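Local atomic coordinates of endoglycosidase (Bacteroides thetaiotaomicron, PDB entry 6Q64), a protein that probably hydrolyses glycosidic bonds of complex N-glycans, as a family 18 endoglycosidase of a gut bacterium. Residues 185-190 with 215-220; 189-194 with 237-242; 129-134 with 175-180. The protein carries 1 engineered substitution. All blocks are in the same frame, centred on the assembly; numbering follows the deposited sequence.

How the contacts relate
All three contacts are van der Waals packings around one parallel eight-stranded TIM barrel. Contacts 1 and 3 are helix-on-strand packings of the barrel wall, on the neighbouring strands 184-189 and 128-135; F185 touches I177, making one continuous layer. Contact 2 shares Y189 and Q190 with contact 1 but joins two loops beyond the strand ends, I217 touching L240 between them. Contact 1 is wholly buried and sets an isoleucine methyl among a phenylalanine and two aliphatic side chains. Contact 2 brings the methyl of a partly exposed leucine, L239, to a tyrosine edge and a proline. Contact 3 places a leucine methyl against an isoleucine and the hydroxyl of partly exposed S176.

Contact 1. Residues 185-190 with 215-220; sequences FDIDYQ and VFIETL. Engineered in segment 185-190: Q190 (natural residue Glu).
I187 reaches from barrel strand 184-189 to F216, I217 and L220 on helix 211-224, the helix that follows this strand in the TIM barrel. The axes of strand segment 185-189 and helix segment 215-220 come within 11.6 Å of each other and run almost antiparallel, at 167°, as expected of a strand and the helix that returns along its outside. Residues 185-190 belong to the DxxDxDxE signature of glycoside hydrolase family 18, whose last position, a glutamate in the natural sequence, is an engineered glutamine here. In the strand, side chains alternate between helix layer and barrel interior. F185 points its CB at the helix, and its ring meets W133 edge-to-face; the ring edge also receives CG1 of I187 in its plane. D186 turns inward, where OD2 is hydrogen-bonded to S102. I187, outward again, carries the packing through a single methyl. With CG1 beside the backbone N (chi1 -60°), I187 CD1 is placed 4.1 Å from F216 CE2, approaching that ring obliquely. I187 CD1 also lies 4.2 Å from I217 CG1, where the two isoleucine side chains cross at about a right angle. The third neighbour is L220, with L220 CD1 4.3 Å from I187 CD1. A branched aliphatic chain suits this site because it is stiff near the backbone and apolar at its end. D188 points inward like D186, and Y189 is again on the helix side but remains more distant. Within the helix, one turn after F216, L220 CD1 stands 3.8 Å above one face of the F216 ring, offset toward the rim.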
loop_
_atom_site.group_PDB
_atom_site.type_symbol
_atom_site.label_atom_id
_atom_site.label_comp_id
_atom_site.label_asym_id
_atom_site.label_seq_id
_atom_site.Cartn_x
_atom_site.Cartn_y
_atom_site.Cartn_z
ATOM N N PHE A 185 -0.854 7.717 3.862
ATOM C CA PHE A 185 -0.293 8.085 2.545
ATOM C C PHE A 185 0.728 7.049 2.097
ATOM O O PHE A 185 1.355 6.355 2.944
ATOM C CB PHE A 185 0.306 9.489 2.595
ATOM C CG PHE A 185 0.616 10.033 1.232
ATOM C CD1 PHE A 185 -0.383 10.549 0.429
ATOM C CD2 PHE A 185 1.902 9.968 0.721
ATOM C CE1 PHE A 185 -0.099 11.023 -0.845
ATOM C CE2 PHE A 185 2.188 10.445 -0.552
ATOM C CZ PHE A 185 1.182 10.967 -1.340
ATOM N N ASP A 186 0.854 6.974 0.779
ATOM C CA ASP A 186 1.733 6.053 0.035
ATOM C C ASP A 186 2.541 6.907 -0.924
ATOM O O ASP A 186 1.989 7.293 -1.963
ATOM C CB ASP A 186 0.966 5.020 -0.787
ATOM C CG ASP A 186 1.826 4.062 -1.607
ATOM O OD1 ASP A 186 2.888 4.452 -2.094
ATOM O OD2 ASP A 186 1.412 2.926 -1.767
ATOM N N ILE A 187 3.813 7.131 -0.600
ATOM C CA ILE A 187 4.747 7.844 -1.500
ATOM C C ILE A 187 5.160 6.881 -2.611
ATOM O O ILE A 187 5.853 5.919 -2.288
ATOM C CB ILE A 187 5.939 8.361 -0.684
ATOM C CG1 ILE A 187 5.483 9.326 0.415
ATOM C CG2 ILE A 187 6.949 8.995 -1.615
ATOM C CD1 ILE A 187 6.455 9.472 1.556
ATOM N N ASP A 188 4.679 7.084 -3.837
ATOM C CA ASP A 188 5.215 6.395 -5.041
ATOM C C ASP A 188 6.502 7.136 -5.409
ATOM O O ASP A 188 6.402 8.213 -6.070
ATOM C CB ASP A 188 4.201 6.325 -6.196
ATOM C CG ASP A 188 4.620 5.423 -7.359
ATOM O OD1 ASP A 188 5.754 4.894 -7.325
ATOM O OD2 ASP A 188 3.808 5.251 -8.311
ATOM N N TYR A 189 7.655 6.593 -4.982
ATOM C CA TYR A 189 9.005 7.213 -5.138
ATOM C C TYR A 189 9.783 6.488 -6.236
ATOM O O TYR A 189 10.191 5.342 -5.978
ATOM C CB TYR A 189 9.761 7.221 -3.805
ATOM C CG TYR A 189 10.811 8.298 -3.673
ATOM C CD1 TYR A 189 10.456 9.634 -3.592
ATOM C CD2 TYR A 189 12.167 7.987 -3.608
ATOM C CE1 TYR A 189 11.410 10.631 -3.457
ATOM C CE2 TYR A 189 13.136 8.967 -3.462
ATOM C CZ TYR A 189 12.753 10.300 -3.396
ATOM O OH TYR A 189 13.687 11.282 -3.243
ATOM N N GLN A 190 9.976 7.139 -7.396
ATOM C CA GLN A 190 10.608 6.529 -8.599
ATOM C C GLN A 190 11.478 7.549 -9.331
ATOM O O GLN A 190 11.317 7.772 -10.529
ATOM C CB GLN A 190 9.532 5.896 -9.487
ATOM C CG GLN A 190 9.437 4.390 -9.284
ATOM C CD GLN A 190 8.192 3.781 -9.868
ATOM O OE1 GLN A 190 7.403 3.153 -9.166
ATOM N NE2 GLN A 190 8.010 3.975 -11.164
ATOM N N VAL A 215 12.595 16.176 5.435
ATOM C CA VAL A 215 11.664 16.967 6.303
ATOM C C VAL A 215 10.241 16.815 5.728
ATOM O O VAL A 215 9.244 17.020 6.473
ATOM C CB VAL A 215 12.134 18.422 6.534
ATOM C CG1 VAL A 215 12.217 19.219 5.249
ATOM C CG2 VAL A 215 11.281 19.143 7.578
ATOM N N PHE A 216 10.154 16.348 4.481
ATOM C CA PHE A 216 8.883 15.922 3.853
ATOM C C PHE A 216 8.283 14.800 4.702
ATOM O O PHE A 216 7.248 14.977 5.389
ATOM C CB PHE A 216 9.133 15.501 2.406
ATOM C CG PHE A 216 7.870 15.099 1.697
ATOM C CD1 PHE A 216 6.825 16.002 1.569
ATOM C CD2 PHE A 216 7.704 13.810 1.200
ATOM C CE1 PHE A 216 5.650 15.637 0.930
ATOM C CE2 PHE A 216 6.525 13.444 0.568
ATOM C CZ PHE A 216 5.504 14.364 0.431
ATOM N N ILE A 217 8.980 13.672 4.690
ATOM C CA ILE A 217 8.645 12.442 5.460
ATOM C C ILE A 217 8.563 12.774 6.946
ATOM O O ILE A 217 7.713 12.210 7.612
ATOM C CB ILE A 217 9.718 11.380 5.196
ATOM C CG1 ILE A 217 9.688 10.908 3.745
ATOM C CG2 ILE A 217 9.597 10.233 6.173
ATOM C CD1 ILE A 217 10.893 10.105 3.375
ATOM N N GLU A 218 9.451 13.626 7.445
ATOM C CA GLU A 218 9.466 14.013 8.877
ATOM C C GLU A 218 8.114 14.648 9.231
ATOM O O GLU A 218 7.584 14.305 10.311
ATOM C CB GLU A 218 10.640 14.952 9.162
ATOM C CG GLU A 218 11.732 14.363 10.030
ATOM C CD GLU A 218 12.889 15.324 10.263
ATOM O OE1 GLU A 218 12.627 16.528 10.524
ATOM O OE2 GLU A 218 14.054 14.885 10.147
ATOM N N THR A 219 7.581 15.510 8.347
ATOM C CA THR A 219 6.338 16.304 8.577
ATOM C C THR A 219 5.097 15.414 8.481
ATOM O O THR A 219 4.191 15.596 9.299
ATOM C CB THR A 219 6.137 17.448 7.580
ATOM O OG1 THR A 219 7.323 18.241 7.469
ATOM C CG2 THR A 219 4.978 18.332 7.991
ATOM N N LEU A 220 5.053 14.494 7.521
ATOM C CA LEU A 220 3.989 13.459 7.454
ATOM C C LEU A 220 4.016 12.595 8.723
ATOM O O LEU A 220 2.969 12.519 9.357
ATOM C CB LEU A 220 4.163 12.627 6.189
ATOM C CG LEU A 220 4.013 13.405 4.887
ATOM C CD1 LEU A 220 4.446 12.581 3.684
ATOM C CD2 LEU A 220 2.577 13.867 4.719
#

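Contact 2. Residues 189-194 with 237-242; sequences YQPGYG and PDLLST. Engineered in segment 189-194: Q190 (natural residue Glu).
Two loops that follow neighbouring strands of the TIM barrel meet where L239 packs against Y189 and P191, beside the C-terminal end of the strand bearing the family 18 signature, the end of a TIM barrel at which the active site lies. L239 is the last residue of a short 3-10 turn, 237-239, closed by L240 N to P237 O at 2.9 Å. With chi1 at -64° and chi2 at 174°, the side chain is extended and CD1 arrives at both partners. L239 CD1 comes to the edge of the tyrosine ring, near its plane, 3.9 Å from Y189 CE2; the two side chains cross at about a right angle. L239 CD1 also lies 4.0 Å from P191 CG. A leucine fits here because one branch can fill the angle between a flat ring edge and a pyrrolidine ring. Y189 combines this apolar edge with a hydroxyl that makes a weak hydrogen bond to N201 N.

P191 also shapes the loop. It occupies the second position of a type II beta turn from the engineered Q190 to Y193, where its fixed phi suits the bend, while G192 at the third position adopts the characteristic positive phi (63°), easily reached by glycine. At the far end of the other loop, S241 N-caps helix 242-245. Within the first loop, P191 CD sits 3.6 Å above one face of the Y189 ring, displaced toward its rim.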
loop_
_atom_site.group_PDB
_atom_site.type_symbol
_atom_site.label_atom_id
_atom_site.label_comp_id
_atom_site.label_asym_id
_atom_site.label_seq_id
_atom_site.Cartn_x
_atom_site.Cartn_y
_atom_site.Cartn_z
ATOM N N TYR A 189 7.655 6.593 -4.982
ATOM C CA TYR A 189 9.005 7.213 -5.138
ATOM C C TYR A 189 9.783 6.488 -6.236
ATOM O O TYR A 189 10.191 5.342 -5.978
ATOM C CB TYR A 189 9.761 7.221 -3.805
ATOM C CG TYR A 189 10.811 8.298 -3.673
ATOM C CD1 TYR A 189 10.456 9.634 -3.592
ATOM C CD2 TYR A 189 12.167 7.987 -3.608
ATOM C CE1 TYR A 189 11.410 10.631 -3.457
ATOM C CE2 TYR A 189 13.136 8.967 -3.462
ATOM C CZ TYR A 189 12.753 10.300 -3.396
ATOM O OH TYR A 189 13.687 11.282 -3.243
ATOM N N GLN A 190 9.976 7.139 -7.396
ATOM C CA GLN A 190 10.608 6.529 -8.599
ATOM C C GLN A 190 11.478 7.549 -9.331
ATOM O O GLN A 190 11.317 7.772 -10.529
ATOM C CB GLN A 190 9.532 5.896 -9.487
ATOM C CG GLN A 190 9.437 4.390 -9.284
ATOM C CD GLN A 190 8.192 3.781 -9.868
ATOM O OE1 GLN A 190 7.403 3.153 -9.166
ATOM N NE2 GLN A 190 8.010 3.975 -11.164
ATOM N N PRO A 191 12.508 8.128 -8.668
ATOM C CA PRO A 191 13.555 8.846 -9.387
ATOM C C PRO A 191 14.344 7.720 -10.043
ATOM O O PRO A 191 14.285 6.627 -9.536
ATOM C CB PRO A 191 14.327 9.540 -8.273
ATOM C CG PRO A 191 14.201 8.552 -7.115
ATOM C CD PRO A 191 12.782 8.047 -7.221
ATOM N N GLY A 192 14.993 7.964 -11.169
ATOM C CA GLY A 192 15.796 6.900 -11.805
ATOM C C GLY A 192 14.950 5.715 -12.256
ATOM O O GLY A 192 15.534 4.667 -12.571
ATOM N N TYR A 193 13.622 5.865 -12.256
ATOM C CA TYR A 193 12.739 5.293 -13.301
ATOM C C TYR A 193 11.999 6.440 -14.005
ATOM O O TYR A 193 10.862 6.246 -14.420
ATOM C CB TYR A 193 11.838 4.222 -12.699
ATOM C CG TYR A 193 12.592 3.058 -12.121
ATOM C CD1 TYR A 193 13.635 2.450 -12.806
ATOM C CD2 TYR A 193 12.252 2.555 -10.877
ATOM C CE1 TYR A 193 14.339 1.387 -12.255
ATOM C CE2 TYR A 193 12.927 1.482 -10.319
ATOM C CZ TYR A 193 13.973 0.898 -11.010
ATOM O OH TYR A 193 14.623 -0.152 -10.436
ATOM N N GLY A 194 12.653 7.593 -14.148
ATOM C CA GLY A 194 12.130 8.754 -14.877
ATOM C C GLY A 194 11.343 9.714 -13.999
ATOM O O GLY A 194 11.025 10.795 -14.490
ATOM N N PRO A 237 11.781 2.425 -1.914
ATOM C CA PRO A 237 11.954 2.636 -0.486
ATOM C C PRO A 237 13.418 2.387 -0.035
ATOM O O PRO A 237 13.764 2.857 1.035
ATOM C CB PRO A 237 10.972 1.610 0.084
ATOM C CG PRO A 237 11.025 0.491 -0.925
ATOM C CD PRO A 237 10.962 1.257 -2.226
ATOM N N ASP A 238 14.231 1.670 -0.837
ATOM C CA ASP A 238 15.649 1.303 -0.533
ATOM C C ASP A 238 16.516 2.575 -0.341
ATOM O O ASP A 238 17.533 2.484 0.326
ATOM C CB ASP A 238 16.207 0.336 -1.590
ATOM C CG ASP A 238 15.967 0.804 -3.014
ATOM O OD1 ASP A 238 14.788 0.842 -3.425
ATOM O OD2 ASP A 238 16.940 1.199 -3.680
ATOM N N LEU A 239 16.095 3.735 -0.844
ATOM C CA LEU A 239 16.785 5.037 -0.679
ATOM C C LEU A 239 16.515 5.621 0.708
ATOM O O LEU A 239 17.075 6.680 1.027
ATOM C CB LEU A 239 16.269 5.990 -1.755
ATOM C CG LEU A 239 16.604 5.545 -3.172
ATOM C CD1 LEU A 239 15.941 6.436 -4.214
ATOM C CD2 LEU A 239 18.103 5.543 -3.346
ATOM N N LEU A 240 15.654 5.013 1.502
ATOM C CA LEU A 240 15.487 5.493 2.890
ATOM C C LEU A 240 16.802 5.251 3.669
ATOM O O LEU A 240 17.369 4.152 3.587
ATOM C CB LEU A 240 14.268 4.817 3.540
ATOM C CG LEU A 240 12.894 5.309 3.068
ATOM C CD1 LEU A 240 11.789 4.362 3.512
ATOM C CD2 LEU A 240 12.572 6.708 3.569
ATOM N N SER A 241 17.284 6.256 4.408
ATOM C CA SER A 241 18.315 6.060 5.455
ATOM C C SER A 241 17.753 5.142 6.540
ATOM O O SER A 241 16.555 5.090 6.687
ATOM C CB SER A 241 18.756 7.352 6.041
ATOM O OG SER A 241 17.744 7.912 6.868
ATOM N N THR A 242 18.619 4.448 7.268
ATOM C CA THR A 242 18.266 3.564 8.401
ATOM C C THR A 242 17.284 4.334 9.296
ATOM O O THR A 242 16.206 3.807 9.608
ATOM C CB THR A 242 19.534 3.081 9.131
ATOM O OG1 THR A 242 20.495 2.475 8.266
ATOM C CG2 THR A 242 19.264 2.014 10.159
#

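Contact 3. Residues 129-134 with 175-180; sequences ALLCWI and DSIEKY
L131 meets the helix with one methyl: L131 CD1 lies 3.7 Å from S176 OG and 4.2 Å from I177 CG1. The first of these is a van der Waals approach of a methyl to a hydroxyl oxygen; the second is apolar packing. CB of L131 already points at the helix; chi1, -88°, then swings CG to the side of the backbone N and brings CD1 to S176 and I177. I177 has its CB turned across rather than straight at the strand, yet the end of its side chain bends closer, and I177 CD1 also packs 3.7 Å from F185 CB. The CA of I177 is the one closest to the CA of L131, at 7.2 Å, and as a buried residue I177 is suitably aliphatic; S176, partly exposed, can be polar and still present a small group to the leucine methyl.

Strand 128-135, helix 162-179 and strand 184-189 together form a beta-alpha-beta crossover of the TIM barrel, with the two strands parallel neighbours in the sheet. Main-chain hydrogen bonding between L131 and G184 ties those strands beside the contact, and A129 N is bound by D183 OD1, from the first aspartate of the family 18 signature. Further along the strand, W133 NE1 makes a weak hydrogen bond to Y169 OH. On the helix's exposed side, D175 and E178, one turn apart, both form salt bridges with R223 of helix 211-224, through NH1 and NE respectively.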
loop_
_atom_site.group_PDB
_atom_site.type_symbol
_atom_site.label_atom_id
_atom_site.label_comp_id
_atom_site.label_asym_id
_atom_site.label_seq_id
_atom_site.Cartn_x
_atom_site.Cartn_y
_atom_site.Cartn_z
ATOM N N ALA A 129 -7.252 2.526 4.225
ATOM C CA ALA A 129 -7.144 3.034 2.847
ATOM C C ALA A 129 -6.198 4.228 2.809
ATOM O O ALA A 129 -6.353 5.166 3.643
ATOM C CB ALA A 129 -8.511 3.380 2.324
ATOM N N LEU A 130 -5.257 4.187 1.864
ATOM C CA LEU A 130 -4.194 5.210 1.723
ATOM C C LEU A 130 -4.439 6.039 0.477
ATOM O O LEU A 130 -4.664 5.447 -0.579
ATOM C CB LEU A 130 -2.849 4.499 1.567
ATOM C CG LEU A 130 -2.427 3.626 2.733
ATOM C CD1 LEU A 130 -0.980 3.232 2.552
ATOM C CD2 LEU A 130 -2.638 4.342 4.065
ATOM N N LEU A 131 -4.237 7.340 0.582
ATOM C CA LEU A 131 -3.970 8.161 -0.617
ATOM C C LEU A 131 -2.624 7.737 -1.184
ATOM O O LEU A 131 -1.838 7.197 -0.441
ATOM C CB LEU A 131 -3.999 9.643 -0.253
ATOM C CG LEU A 131 -5.388 10.259 -0.334
ATOM C CD1 LEU A 131 -5.297 11.768 -0.485
ATOM C CD2 LEU A 131 -6.189 9.655 -1.486
ATOM N N CYS A 132 -2.406 7.993 -2.464
ATOM C CA CYS A 132 -1.282 7.463 -3.247
ATOM C C CYS A 132 -1.145 8.230 -4.548
ATOM O O CYS A 132 -2.164 8.523 -5.143
ATOM C CB CYS A 132 -1.523 6.026 -3.649
ATOM S SG CYS A 132 -0.154 5.412 -4.650
ATOM N N TRP A 133 0.085 8.496 -4.964
ATOM C CA TRP A 133 0.446 9.224 -6.207
ATOM C C TRP A 133 1.946 9.493 -6.184
ATOM O O TRP A 133 2.509 9.521 -5.087
ATOM C CB TRP A 133 -0.352 10.516 -6.381
ATOM C CG TRP A 133 -0.041 11.657 -5.458
ATOM C CD1 TRP A 133 1.102 12.396 -5.438
ATOM C CD2 TRP A 133 -0.932 12.292 -4.516
ATOM N NE1 TRP A 133 1.003 13.415 -4.528
ATOM C CE2 TRP A 133 -0.232 13.372 -3.938
ATOM C CE3 TRP A 133 -2.236 12.037 -4.064
ATOM C CZ2 TRP A 133 -0.792 14.191 -2.953
ATOM C CZ3 TRP A 133 -2.793 12.851 -3.097
ATOM C CH2 TRP A 133 -2.081 13.920 -2.551
ATOM N N ILE A 134 2.526 9.654 -7.371
ATOM C CA ILE A 134 3.991 9.754 -7.609
ATOM C C ILE A 134 4.484 11.043 -6.963
ATOM O O ILE A 134 3.839 12.083 -7.133
ATOM C CB ILE A 134 4.358 9.708 -9.104
ATOM C CG1 ILE A 134 4.309 8.279 -9.650
ATOM C CG2 ILE A 134 5.723 10.353 -9.341
ATOM C CD1 ILE A 134 4.308 8.210 -11.168
ATOM N N ASP A 175 -3.751 17.405 5.746
ATOM C CA ASP A 175 -5.068 18.074 5.639
ATOM C C ASP A 175 -6.004 17.114 4.929
ATOM O O ASP A 175 -6.978 16.663 5.554
ATOM C CB ASP A 175 -5.020 19.343 4.788
ATOM C CG ASP A 175 -4.487 20.537 5.544
ATOM O OD1 ASP A 175 -4.255 20.398 6.783
ATOM O OD2 ASP A 175 -4.314 21.589 4.892
ATOM N N SER A 176 -5.660 16.808 3.677
ATOM C CA SER A 176 -6.587 16.259 2.658
ATOM C C SER A 176 -6.913 14.804 3.031
ATOM O O SER A 176 -8.029 14.371 2.753
ATOM C CB SER A 176 -6.034 16.471 1.261
ATOM O OG SER A 176 -6.019 15.270 0.518
ATOM N N ILE A 177 -6.013 14.138 3.750
ATOM C CA ILE A 177 -6.223 12.788 4.350
ATOM C C ILE A 177 -7.197 12.907 5.523
ATOM O O ILE A 177 -8.057 12.019 5.638
ATOM C CB ILE A 177 -4.877 12.163 4.790
ATOM C CG1 ILE A 177 -4.164 11.518 3.600
ATOM C CG2 ILE A 177 -5.038 11.178 5.944
ATOM C CD1 ILE A 177 -2.701 11.301 3.826
ATOM N N GLU A 178 -7.023 13.908 6.397
ATOM C CA GLU A 178 -7.808 14.045 7.658
ATOM C C GLU A 178 -9.250 14.408 7.280
ATOM O O GLU A 178 -10.184 14.005 8.008
ATOM C CB GLU A 178 -7.173 15.079 8.598
ATOM C CG GLU A 178 -5.745 14.729 9.020
ATOM C CD GLU A 178 -5.133 15.593 10.123
ATOM O OE1 GLU A 178 -3.883 15.771 10.157
ATOM O OE2 GLU A 178 -5.905 16.064 10.967
ATOM N N LYS A 179 -9.401 15.109 6.151
ATOM C CA LYS A 179 -10.681 15.645 5.615
ATOM C C LYS A 179 -11.615 14.501 5.208
ATOM O O LYS A 179 -12.813 14.668 5.324
ATOM C CB LYS A 179 -10.417 16.540 4.398
ATOM C CG LYS A 179 -11.603 16.696 3.462
ATOM C CD LYS A 179 -11.409 17.695 2.354
ATOM C CE LYS A 179 -12.732 18.195 1.815
ATOM N NZ LYS A 179 -12.571 19.528 1.203
ATOM N N TYR A 180 -11.084 13.403 4.689
ATOM C CA TYR A 180 -11.892 12.267 4.186
ATOM C C TYR A 180 -11.700 11.074 5.134
ATOM O O TYR A 180 -12.122 9.975 4.794
ATOM C CB TYR A 180 -11.556 12.058 2.705
ATOM C CG TYR A 180 -12.144 13.111 1.787
ATOM C CD1 TYR A 180 -13.530 13.236 1.629
ATOM C CD2 TYR A 180 -11.331 13.974 1.060
ATOM C CE1 TYR A 180 -14.089 14.178 0.779
ATOM C CE2 TYR A 180 -11.878 14.927 0.210
ATOM C CZ TYR A 180 -13.259 15.030 0.068
ATOM O OH TYR A 180 -13.799 15.985 -0.752
#